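Long-range contact in LEOA (Escherichia coli, PDB 4AUR), which is a bacterial dynamin-like protein of enterotoxigenic strains that probably binds and hydrolyses GTP: residues His292-Leu296 against Ala414-Leu418. Numbering follows the deposited sequence.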
loop_
_atom_site.group_PDB
_atom_site.type_symbol
_atom_site.label_atom_id
_atom_site.label_comp_id
_atom_site.label_asym_id
_atom_site.label_seq_id
_atom_site.Cartn_x
_atom_site.Cartn_y
_atom_site.Cartn_z
ATOM N N HIS A 292 1.915 3.845 1.898
ATOM C CA HIS A 292 2.950 3.260 2.748
ATOM C C HIS A 292 2.391 2.383 3.855
ATOM O O HIS A 292 3.145 1.624 4.454
ATOM C CB HIS A 292 3.750 4.347 3.425
ATOM C CG HIS A 292 4.654 5.080 2.504
ATOM N ND1 HIS A 292 5.656 4.458 1.802
ATOM C CD2 HIS A 292 4.736 6.391 2.195
ATOM C CE1 HIS A 292 6.308 5.353 1.086
ATOM N NE2 HIS A 292 5.766 6.535 1.307
ATOM N N LEU A 293 1.102 2.516 4.170
ATOM C CA LEU A 293 0.410 1.495 4.958
ATOM C C LEU A 293 0.285 0.215 4.105
ATOM O O LEU A 293 0.258 -0.894 4.633
ATOM C CB LEU A 293 -0.970 1.970 5.416
ATOM C CG LEU A 293 -1.771 1.015 6.312
ATOM C CD1 LEU A 293 -0.906 0.497 7.458
ATOM C CD2 LEU A 293 -3.078 1.571 6.875
ATOM N N ASP A 294 0.214 0.345 2.783
ATOM C CA ASP A 294 0.066 -0.851 1.974
ATOM C C ASP A 294 1.355 -1.636 2.029
ATOM O O ASP A 294 1.345 -2.865 2.126
ATOM C CB ASP A 294 -0.281 -0.530 0.542
ATOM C CG ASP A 294 -0.762 -1.734 -0.201
ATOM O OD1 ASP A 294 -1.643 -2.465 0.300
ATOM O OD2 ASP A 294 -0.256 -1.962 -1.299
ATOM N N GLU A 295 2.465 -0.903 2.007
ATOM C CA GLU A 295 3.765 -1.495 2.177
ATOM C C GLU A 295 3.786 -2.165 3.529
ATOM O O GLU A 295 4.047 -3.340 3.607
ATOM C CB GLU A 295 4.852 -0.452 2.075
ATOM C CG GLU A 295 5.180 -0.029 0.652
ATOM C CD GLU A 295 5.961 1.277 0.623
ATOM O OE1 GLU A 295 6.218 1.805 1.722
ATOM O OE2 GLU A 295 6.305 1.796 -0.477
ATOM N N LEU A 296 3.470 -1.434 4.595
ATOM C CA LEU A 296 3.546 -2.025 5.945
ATOM C C LEU A 296 2.674 -3.263 6.083
ATOM O O LEU A 296 3.102 -4.218 6.706
ATOM C CB LEU A 296 3.173 -1.032 7.039
ATOM C CG LEU A 296 3.185 -1.572 8.453
ATOM C CD1 LEU A 296 4.562 -2.104 8.771
ATOM C CD2 LEU A 296 2.817 -0.537 9.472
ATOM N N ALA A 414 10.306 5.207 4.695
ATOM C CA ALA A 414 9.042 4.803 4.096
ATOM C C ALA A 414 7.858 4.936 5.053
ATOM O O ALA A 414 6.748 5.209 4.607
ATOM C CB ALA A 414 9.152 3.394 3.551
ATOM N N PHE A 415 8.095 4.786 6.352
ATOM C CA PHE A 415 7.015 4.879 7.338
ATOM C C PHE A 415 6.925 6.204 8.092
ATOM O O PHE A 415 6.217 6.292 9.085
ATOM C CB PHE A 415 7.160 3.797 8.397
ATOM C CG PHE A 415 7.252 2.410 7.856
ATOM C CD1 PHE A 415 6.615 2.048 6.661
ATOM C CD2 PHE A 415 7.967 1.448 8.546
ATOM C CE1 PHE A 415 6.710 0.753 6.179
ATOM C CE2 PHE A 415 8.041 0.158 8.073
ATOM C CZ PHE A 415 7.409 -0.193 6.897
ATOM N N ARG A 416 7.642 7.232 7.679
ATOM C CA ARG A 416 7.512 8.485 8.409
ATOM C C ARG A 416 6.155 9.145 8.195
ATOM O O ARG A 416 5.687 9.853 9.075
ATOM C CB ARG A 416 8.645 9.451 8.082
ATOM C CG ARG A 416 9.995 8.955 8.584
ATOM C CD ARG A 416 11.101 9.943 8.285
ATOM N NE ARG A 416 11.954 10.016 9.449
ATOM C CZ ARG A 416 11.838 10.894 10.445
ATOM N NH1 ARG A 416 10.941 11.885 10.460
ATOM N NH2 ARG A 416 12.671 10.780 11.457
ATOM N N SER A 417 5.511 8.870 7.060
ATOM C CA SER A 417 4.177 9.415 6.791
ATOM C C SER A 417 3.125 8.808 7.660
ATOM O O SER A 417 2.033 9.325 7.704
ATOM C CB SER A 417 3.763 9.183 5.356
ATOM O OG SER A 417 4.299 7.968 4.949
ATOM N N LEU A 418 3.445 7.703 8.325
ATOM C CA LEU A 418 2.505 7.021 9.189
ATOM C C LEU A 418 2.463 7.620 10.573
ATOM O O LEU A 418 1.803 7.106 11.435
ATOM C CB LEU A 418 2.847 5.535 9.258
ATOM C CG LEU A 418 2.175 4.566 8.287
ATOM C CD1 LEU A 418 1.433 5.227 7.148
ATOM C CD2 LEU A 418 3.151 3.572 7.722
#
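With chi1 at -72°, H292 sets its CG beside its own backbone N, and the imidazole reaches from the helix to the chain turn at A414-L418. On that side F415 has a comparable first torsion (-54°): although its CB leaves the backbone facing away from the helix, the ring turns back toward the helix, its CE1 and CZ reaching L296. The carbonyl O of A414 lies over one face of the H292 ring, displaced toward the rim, and comes 3.0 Å from CG. It is also close to ND1, but the angle is too poor for a hydrogen bond. That N-H is instead spent within the helix, on OE1 of E295, 2.7 Å from ND1 of H292 and nearly straight at 175°. OE1 lies in the plane of the imidazole, and this bond helps fix the rotation of the ring whose face receives the A414 carbonyl; on the carboxylate side the N-H comes from above the plane. OE1 of E295 also touches CB of A414, while OG of S417 approaches CD2 of H292 obliquely.

Beyond this patch leucine and phenylalanine side chains do most of the packing, against one another and against the helix backbone. L296 and F415 cross at about a right angle, CD1 of the leucine meeting CZ of the phenylalanine at 3.9 Å. CD2 of L418 packs 3.8 Å from the carbonyl O of H292, and CD1 of L418 lies 4.0 Å from the backbone N of L293.

Largely buried, the contact joins the long helix 275-343 to the connection between helices 368-408 and 430-447, within the dynamin-like helical region. S417 O accepts a hydrogen bond from R285, one further tie to the same long helix. F415 also packs on P430 and L433 of helix 430-447, whereas L293 and L418 both rest on L556 of helix 547-567.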